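Local structure of V-type ATP synthase alpha chain (Nanoarchaeum equitans Kin4-M, 5BN3) at residues A[178-183]-A[305-310]; A[301-306]-A[357-362]. The protein is an A subunit of the V-type ATPase/ATP synthase family, built around a P-loop nucleotide-binding domain and modelled with ADP and magnesium. All coordinates share one frame; numbering follows the deposited sequence.

Interaction 1. Residues A[178-183]-A[305-310]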
ATOM      1  N   LEU A 178      31.961  21.402  42.442  1.00 43.58           N
ATOM      2  CA  LEU A 178      30.532  21.275  42.704  1.00 48.81           C
ATOM      3  C   LEU A 178      29.844  20.600  41.522  1.00 49.04           C
ATOM      4  O   LEU A 178      28.669  20.238  41.596  1.00 40.06           O
ATOM      5  CB  LEU A 178      29.907  22.648  42.962  1.00 37.41           C
ATOM      6  CG  LEU A 178      30.218  23.307  44.308  1.00 39.60           C
ATOM      7  CD1 LEU A 178      29.675  24.723  44.362  1.00 44.63           C
ATOM      8  CD2 LEU A 178      29.631  22.484  45.433  1.00 37.67           C
ATOM      9  N   TYR A 179      30.593  20.432  40.434  1.00 38.39           N
ATOM     10  CA  TYR A 179      30.067  19.811  39.223  1.00 43.16           C
ATOM     11  C   TYR A 179      31.061  18.823  38.625  1.00 47.76           C
ATOM     12  O   TYR A 179      32.260  18.890  38.903  1.00 44.09           O
ATOM     13  CB  TYR A 179      29.746  20.881  38.176  1.00 35.57           C
ATOM     14  CG  TYR A 179      30.944  21.344  37.373  1.00 46.56           C
ATOM     15  CD1 TYR A 179      31.816  22.301  37.875  1.00 47.63           C
ATOM     16  CD2 TYR A 179      31.192  20.836  36.105  1.00 45.86           C
ATOM     17  CE1 TYR A 179      32.902  22.729  37.143  1.00 50.76           C
ATOM     18  CE2 TYR A 179      32.277  21.258  35.368  1.00 60.43           C
ATOM     19  CZ  TYR A 179      33.127  22.204  35.891  1.00 69.07           C
ATOM     20  OH  TYR A 179      34.207  22.628  35.155  1.00 62.05           O
ATOM     21  N   HIS A 180      30.558  17.914  37.797  1.00 43.87           N
ATOM     22  CA  HIS A 180      31.424  17.075  36.973  1.00 41.42           C
ATOM     23  C   HIS A 180      30.805  16.858  35.597  1.00 49.02           C
ATOM     24  O   HIS A 180      29.600  17.042  35.413  1.00 41.21           O
ATOM     25  CB  HIS A 180      31.744  15.739  37.657  1.00 42.66           C
ATOM     26  CG  HIS A 180      30.587  14.789  37.727  1.00 48.71           C
ATOM     27  ND1 HIS A 180      29.624  14.860  38.707  1.00 48.30           N
ATOM     28  CD2 HIS A 180      30.259  13.728  36.949  1.00 51.73           C
ATOM     29  CE1 HIS A 180      28.740  13.892  38.524  1.00 54.61           C
ATOM     30  NE2 HIS A 180      29.103  13.192  37.467  1.00 41.54           N
ATOM     31  N   GLU A 181      31.638  16.491  34.629  1.00 40.01           N
ATOM     32  CA  GLU A 181      31.174  16.267  33.266  1.00 37.67           C
ATOM     33  C   GLU A 181      30.886  14.791  33.035  1.00 41.86           C
ATOM     34  O   GLU A 181      31.552  13.925  33.604  1.00 42.25           O
ATOM     35  CB  GLU A 181      32.216  16.758  32.259  1.00 50.95           C
ATOM     36  CG  GLU A 181      32.422  18.263  32.253  1.00 50.67           C
ATOM     37  CD  GLU A 181      33.405  18.706  31.185  1.00 82.24           C
ATOM     38  OE1 GLU A 181      34.324  17.923  30.866  1.00 83.21           O
ATOM     39  OE2 GLU A 181      33.253  19.829  30.661  1.00 85.67           O
ATOM     40  N   TRP A 182      29.894  14.505  32.198  1.00 38.86           N
ATOM     41  CA  TRP A 182      29.548  13.125  31.884  1.00 37.44           C
ATOM     42  C   TRP A 182      29.093  12.975  30.434  1.00 36.09           C
ATOM     43  O   TRP A 182      28.305  13.784  29.942  1.00 36.46           O
ATOM     44  CB  TRP A 182      28.458  12.620  32.832  1.00 41.25           C
ATOM     45  CG  TRP A 182      28.228  11.155  32.717  1.00 35.37           C
ATOM     46  CD1 TRP A 182      27.305  10.527  31.934  1.00 40.95           C
ATOM     47  CD2 TRP A 182      28.947  10.123  33.399  1.00 36.01           C
ATOM     48  NE1 TRP A 182      27.402   9.166  32.091  1.00 38.96           N
ATOM     49  CE2 TRP A 182      28.403   8.892  32.986  1.00 46.64           C
ATOM     50  CE3 TRP A 182      29.997  10.122  34.321  1.00 40.22           C
ATOM     51  CZ2 TRP A 182      28.875   7.671  33.465  1.00 42.77           C
ATOM     52  CZ3 TRP A 182      30.464   8.912  34.794  1.00 40.13           C
ATOM     53  CH2 TRP A 182      29.903   7.702  34.367  1.00 46.52           C
ATOM     54  N   PRO A 183      29.594  11.938  29.746  1.00 37.30           N
ATOM     55  CA  PRO A 183      29.201  11.659  28.359  1.00 41.10           C
ATOM     56  C   PRO A 183      27.724  11.277  28.285  1.00 37.79           C
ATOM     57  O   PRO A 183      27.321  10.295  28.911  1.00 35.92           O
ATOM     58  CB  PRO A 183      30.072  10.453  27.980  1.00 39.54           C
ATOM     59  CG  PRO A 183      31.201  10.452  28.979  1.00 46.44           C
ATOM     60  CD  PRO A 183      30.597  10.980  30.241  1.00 40.58           C
ATOM     61  N   GLY A 305      18.585  13.365  34.184  1.00 36.89           N
ATOM     62  CA  GLY A 305      17.637  12.596  34.975  1.00 34.50           C
ATOM     63  C   GLY A 305      18.317  11.555  35.838  1.00 30.76           C
ATOM     64  O   GLY A 305      17.972  11.388  37.012  1.00 35.72           O
ATOM     65  N   GLU A 306      19.283  10.852  35.253  1.00 29.80           N
ATOM     66  CA  GLU A 306      20.055   9.855  35.980  1.00 32.62           C
ATOM     67  C   GLU A 306      20.859  10.510  37.096  1.00 36.52           C
ATOM     68  O   GLU A 306      21.024   9.934  38.168  1.00 35.23           O
ATOM     69  CB  GLU A 306      21.010   9.126  35.031  1.00 37.47           C
ATOM     70  CG  GLU A 306      20.346   8.180  34.047  1.00 41.51           C
ATOM     71  CD  GLU A 306      21.352   7.551  33.102  1.00 46.96           C
ATOM     72  OE1 GLU A 306      22.325   8.241  32.727  1.00 55.04           O
ATOM     73  OE2 GLU A 306      21.176   6.369  32.739  1.00 51.38           O
ATOM     74  N   TYR A 307      21.362  11.711  36.825  1.00 34.36           N
ATOM     75  CA  TYR A 307      22.178  12.452  37.785  1.00 29.93           C
ATOM     76  C   TYR A 307      21.417  12.755  39.070  1.00 37.01           C
ATOM     77  O   TYR A 307      21.933  12.559  40.170  1.00 36.87           O
ATOM     78  CB  TYR A 307      22.697  13.747  37.147  1.00 31.67           C
ATOM     79  CG  TYR A 307      23.359  14.707  38.111  1.00 37.35           C
ATOM     80  CD1 TYR A 307      24.559  14.386  38.731  1.00 36.57           C
ATOM     81  CD2 TYR A 307      22.793  15.945  38.384  1.00 32.32           C
ATOM     82  CE1 TYR A 307      25.169  15.268  39.608  1.00 35.13           C
ATOM     83  CE2 TYR A 307      23.395  16.831  39.259  1.00 37.09           C
ATOM     84  CZ  TYR A 307      24.582  16.486  39.865  1.00 44.01           C
ATOM     85  OH  TYR A 307      25.182  17.366  40.734  1.00 37.46           O
ATOM     86  N   PHE A 308      20.186  13.231  38.934  1.00 30.78           N
ATOM     87  CA  PHE A 308      19.375  13.526  40.109  1.00 32.30           C
ATOM     88  C   PHE A 308      18.859  12.243  40.755  1.00 32.56           C
ATOM     89  O   PHE A 308      18.647  12.191  41.967  1.00 36.92           O
ATOM     90  CB  PHE A 308      18.233  14.479  39.754  1.00 32.08           C
ATOM     91  CG  PHE A 308      18.661  15.914  39.631  1.00 36.63           C
ATOM     92  CD1 PHE A 308      18.839  16.695  40.765  1.00 34.96           C
ATOM     93  CD2 PHE A 308      18.889  16.484  38.388  1.00 34.90           C
ATOM     94  CE1 PHE A 308      19.235  18.019  40.662  1.00 32.80           C
ATOM     95  CE2 PHE A 308      19.283  17.807  38.275  1.00 33.11           C
ATOM     96  CZ  PHE A 308      19.458  18.576  39.415  1.00 33.53           C
ATOM     97  N   ARG A 309      18.668  11.206  39.943  1.00 34.68           N
ATOM     98  CA  ARG A 309      18.341   9.880  40.456  1.00 36.14           C
ATOM     99  C   ARG A 309      19.460   9.373  41.363  1.00 36.78           C
ATOM    100  O   ARG A 309      19.204   8.779  42.413  1.00 37.87           O
ATOM    101  CB  ARG A 309      18.131   8.902  39.298  1.00 31.23           C
ATOM    102  CG  ARG A 309      17.888   7.460  39.729  1.00 30.24           C
ATOM    103  CD  ARG A 309      18.277   6.495  38.627  1.00 38.92           C
ATOM    104  NE  ARG A 309      19.715   6.532  38.367  1.00 36.45           N
ATOM    105  CZ  ARG A 309      20.316   5.897  37.366  1.00 40.93           C
ATOM    106  NH1 ARG A 309      19.603   5.170  36.514  1.00 36.03           N
ATOM    107  NH2 ARG A 309      21.628   5.996  37.211  1.00 36.23           N
ATOM    108  N   ASP A 310      20.701   9.621  40.958  1.00 33.53           N
ATOM    109  CA  ASP A 310      21.866   9.166  41.712  1.00 42.58           C
ATOM    110  C   ASP A 310      22.005   9.858  43.071  1.00 37.83           C
ATOM    111  O   ASP A 310      22.722   9.378  43.949  1.00 39.50           O
ATOM    112  CB  ASP A 310      23.140   9.365  40.882  1.00 34.35           C
ATOM    113  CG  ASP A 310      23.199   8.457  39.670  1.00 53.18           C
ATOM    114  OD1 ASP A 310      22.491   7.426  39.650  1.00 46.95           O
ATOM    115  OD2 ASP A 310      23.970   8.770  38.738  1.00 46.02           O
TER
HETATM  116  O   HOH W   1      27.611  17.429  41.817  1.00 41.72           O

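Interaction 2. Residues A[301-306]-A[357-362]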
ATOM      1  N   GLY A 301      18.803  14.971  28.400  1.00 36.58           N
ATOM      2  CA  GLY A 301      17.769  14.963  29.420  1.00 29.19           C
ATOM      3  C   GLY A 301      17.768  13.689  30.236  1.00 32.15           C
ATOM      4  O   GLY A 301      17.498  13.710  31.437  1.00 37.33           O
ATOM      5  N   ALA A 302      18.067  12.575  29.579  1.00 36.02           N
ATOM      6  CA  ALA A 302      18.165  11.296  30.265  1.00 34.83           C
ATOM      7  C   ALA A 302      19.333  11.303  31.246  1.00 33.32           C
ATOM      8  O   ALA A 302      19.211  10.821  32.373  1.00 30.12           O
ATOM      9  CB  ALA A 302      18.324  10.172  29.259  1.00 34.57           C
ATOM     10  N   THR A 303      20.469  11.838  30.804  1.00 32.53           N
ATOM     11  CA  THR A 303      21.670  11.907  31.635  1.00 29.06           C
ATOM     12  C   THR A 303      21.458  12.765  32.879  1.00 26.87           C
ATOM     13  O   THR A 303      21.852  12.381  33.984  1.00 36.38           O
ATOM     14  CB  THR A 303      22.866  12.457  30.833  1.00 38.29           C
ATOM     15  OG1 THR A 303      23.150  11.573  29.742  1.00 33.91           O
ATOM     16  CG2 THR A 303      24.095  12.562  31.718  1.00 35.06           C
ATOM     17  N   ILE A 304      20.840  13.929  32.695  1.00 30.43           N
ATOM     18  CA  ILE A 304      20.512  14.809  33.811  1.00 33.87           C
ATOM     19  C   ILE A 304      19.524  14.116  34.754  1.00 39.28           C
ATOM     20  O   ILE A 304      19.623  14.248  35.976  1.00 31.48           O
ATOM     21  CB  ILE A 304      19.932  16.149  33.305  1.00 36.37           C
ATOM     22  CG1 ILE A 304      20.997  16.920  32.516  1.00 34.61           C
ATOM     23  CG2 ILE A 304      19.418  16.987  34.460  1.00 34.83           C
ATOM     24  CD1 ILE A 304      20.482  18.200  31.869  1.00 30.43           C
ATOM     25  N   GLY A 305      18.585  13.365  34.184  1.00 36.89           N
ATOM     26  CA  GLY A 305      17.637  12.596  34.975  1.00 34.50           C
ATOM     27  C   GLY A 305      18.317  11.555  35.838  1.00 30.76           C
ATOM     28  O   GLY A 305      17.972  11.388  37.012  1.00 35.72           O
ATOM     29  N   GLU A 306      19.283  10.852  35.253  1.00 29.80           N
ATOM     30  CA  GLU A 306      20.055   9.855  35.980  1.00 32.62           C
ATOM     31  C   GLU A 306      20.859  10.510  37.096  1.00 36.52           C
ATOM     32  O   GLU A 306      21.024   9.934  38.168  1.00 35.23           O
ATOM     33  CB  GLU A 306      21.010   9.126  35.031  1.00 37.47           C
ATOM     34  CG  GLU A 306      20.346   8.180  34.047  1.00 41.51           C
ATOM     35  CD  GLU A 306      21.352   7.551  33.102  1.00 46.96           C
ATOM     36  OE1 GLU A 306      22.325   8.241  32.727  1.00 55.04           O
ATOM     37  OE2 GLU A 306      21.176   6.369  32.739  1.00 51.38           O
ATOM     38  N   TYR A 357      14.819   4.497  26.630  1.00 33.58           N
ATOM     39  CA  TYR A 357      13.873   3.953  27.606  1.00 36.13           C
ATOM     40  C   TYR A 357      14.484   3.010  28.645  1.00 39.40           C
ATOM     41  O   TYR A 357      13.977   2.907  29.761  1.00 36.12           O
ATOM     42  CB  TYR A 357      12.699   3.272  26.892  1.00 33.59           C
ATOM     43  CG  TYR A 357      11.775   4.244  26.196  1.00 37.00           C
ATOM     44  CD1 TYR A 357      10.901   5.038  26.922  1.00 36.86           C
ATOM     45  CD2 TYR A 357      11.775   4.364  24.815  1.00 37.48           C
ATOM     46  CE1 TYR A 357      10.055   5.926  26.292  1.00 34.57           C
ATOM     47  CE2 TYR A 357      10.932   5.250  24.176  1.00 34.43           C
ATOM     48  CZ  TYR A 357      10.075   6.027  24.922  1.00 31.60           C
ATOM     49  OH  TYR A 357       9.232   6.911  24.295  1.00 34.80           O
ATOM     50  N   GLU A 358      15.568   2.327  28.289  1.00 33.43           N
ATOM     51  CA  GLU A 358      16.215   1.410  29.226  1.00 38.76           C
ATOM     52  C   GLU A 358      16.937   2.147  30.356  1.00 36.91           C
ATOM     53  O   GLU A 358      17.424   1.523  31.298  1.00 35.11           O
ATOM     54  CB  GLU A 358      17.172   0.476  28.496  1.00 40.94           C
ATOM     55  N   ARG A 359      17.001   3.471  30.258  1.00 31.16           N
ATOM     56  CA  ARG A 359      17.599   4.288  31.311  1.00 33.25           C
ATOM     57  C   ARG A 359      16.621   4.526  32.455  1.00 41.31           C
ATOM     58  O   ARG A 359      17.021   4.924  33.545  1.00 36.52           O
ATOM     59  CB  ARG A 359      18.057   5.637  30.754  1.00 34.06           C
ATOM     60  CG  ARG A 359      19.214   5.573  29.769  1.00 44.70           C
ATOM     61  CD  ARG A 359      19.996   6.871  29.829  1.00 60.06           C
ATOM     62  NE  ARG A 359      20.933   7.029  28.722  1.00 61.95           N
ATOM     63  CZ  ARG A 359      21.929   7.909  28.710  1.00 53.82           C
ATOM     64  NH1 ARG A 359      22.133   8.697  29.757  1.00 56.79           N
ATOM     65  NH2 ARG A 359      22.731   7.987  27.661  1.00 55.53           N
ATOM     66  N   SER A 360      15.338   4.292  32.203  1.00 31.83           N
ATOM     67  CA  SER A 360      14.330   4.445  33.245  1.00 31.46           C
ATOM     68  C   SER A 360      14.503   3.334  34.266  1.00 39.04           C
ATOM     69  O   SER A 360      15.219   2.361  34.021  1.00 37.76           O
ATOM     70  CB  SER A 360      12.923   4.385  32.654  1.00 30.09           C
ATOM     71  OG  SER A 360      12.623   3.079  32.195  1.00 32.84           O
ATOM     72  N   GLY A 361      13.863   3.480  35.419  1.00 32.91           N
ATOM     73  CA  GLY A 361      13.919   2.442  36.430  1.00 33.65           C
ATOM     74  C   GLY A 361      14.161   2.974  37.823  1.00 41.09           C
ATOM     75  O   GLY A 361      14.676   4.080  37.998  1.00 32.31           O
ATOM     76  N   ARG A 362      13.774   2.180  38.814  1.00 35.71           N
ATOM     77  CA  ARG A 362      14.058   2.477  40.208  1.00 33.88           C
ATOM     78  C   ARG A 362      15.301   1.686  40.607  1.00 37.41           C
ATOM     79  O   ARG A 362      15.397   0.490  40.324  1.00 35.01           O
ATOM     80  CB  ARG A 362      12.861   2.072  41.070  1.00 35.66           C
ATOM     81  CG  ARG A 362      13.017   2.345  42.551  1.00 50.89           C
ATOM     82  CD  ARG A 362      11.689   2.169  43.266  1.00 51.11           C
ATOM     83  NE  ARG A 362      11.678   1.011  44.155  1.00 68.55           N
ATOM     84  CZ  ARG A 362      12.054   1.048  45.428  1.00 65.82           C
ATOM     85  NH1 ARG A 362      12.482   2.183  45.962  1.00 76.86           N
ATOM     86  NH2 ARG A 362      12.007  -0.052  46.164  1.00 55.86           N
TER

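Interaction 1. Residues A[178-183]-A[305-310]
The rings of His-180 and Tyr-307 make the direct contact between strand 180-183 and helix 293-309. They meet through a single pair of carbons, His-180 CE1 lying 4.0 Å from Tyr-307 CE1, and the side chains run past each other in opposite directions. Centroids 6.0 Å apart and planes at 66° leave the two rings inclined to each other. Tyr-307 reaches across because its CG stands anti to the backbone N (chi1 170°), which carries the ring away from the helix.

The polar link is indirect. A water in the plane of the Tyr-307 ring, at its edge, lies 2.7 Å from Tyr-307 OH and donates to Leu-178 O at 3.0 Å; the phenol oxygen is also hydrogen-bonded to His-142. His-180 NE2 turns instead to Arg-188, which forms a salt bridge with Asp-310 OD2 as well.

Within 305-310 one salt bridge joins neighbours in sequence. Arg-309 grips Asp-310 side-on, NE at 3.2 Å and NH2 at 3.0 Å from the same OD1, which lies nearly in the guanidinium plane.

The contact thus joins the barrel-sandwich and nucleotide-binding parts of the subunit through a small aromatic touch and one water. Arg-188, shared by His-180 and Asp-310, adds a polar connection, and its nearby charge would probably disfavour a second proton on His-180.

Interaction 2. Residues A[301-306]-A[357-362]
The guanidinium of Arg-359 meets helix 293-309 through one nitrogen, NH1. Thr-303 OG1 sits toward the guanidinium edge but tilted 27° out of its plane; Glu-306 OE1 approaches obliquely. The carboxylate of Glu-306 is turned 31° from the guanidinium, so the two flat groups are neither coplanar nor paired through two parallel bonds.

NH1 donates to Thr-303 OG1 at 3.1 Å. It also forms a salt bridge with Glu-306 OE1 at 3.0 Å, whose hydrogen bond is weak and bent. Thr-303 OG1 is bonded in turn to Tyr-299 O one helical turn back, an arrangement helped by the hydroxyl lying beside the backbone N (chi1 -62°). The other terminal nitrogen, NH2, is taken by Ile-184 O, while Glu-306 OE1 also receives the backbone N of Arg-188.

The aliphatic part of the arginine completes the fit. Its chain, extended from CG to NE, crosses that of Glu-306 at about a right angle, and CD lies 3.2 Å from Glu-306 OE2. On the helix surface, the methyl CB of Ala-302 packs against CD of Arg-359 at 3.7 Å, and these two residues are also where the backbones come nearest, CA to CA 7.1 Å.

Arg-359 leaves from a type I turn, Tyr-357 to Ser-360, that joins helix 349-357 to strand 361-364. Tyr-357 O accepts from both N and OG of Ser-360, the hydroxyl bond being 2.8 Å long.

Within the nucleotide-binding domain, a buried positive charge is therefore met by a carboxylate, a hydroxyl and a carbonyl. The ion pair probably favours the charged form of Glu-306, while the bent bond suggests that the attraction is more electrostatic than directional.

From the N terminus, the chain first passes 178-183, in the barrel-sandwich part, and continues into the nucleotide-binding part. At helix 293-309 interaction 1 closes a loop with 121 residues between its segments. The same helix opens interaction 2, which closes a shorter loop, 50 residues between segments, at the turn leading into strand 361-364. The two contacts overlap on Gly-305 and Glu-306, so the second loop begins just before the first has closed, and neither lies inside the other. Their centres are 11 Å apart, and Trp-182 CD1 packs 3.8 Å from Thr-303 CG2. Helix 293-309 is thus tied to strand 180-183 and to the 357-360 turn.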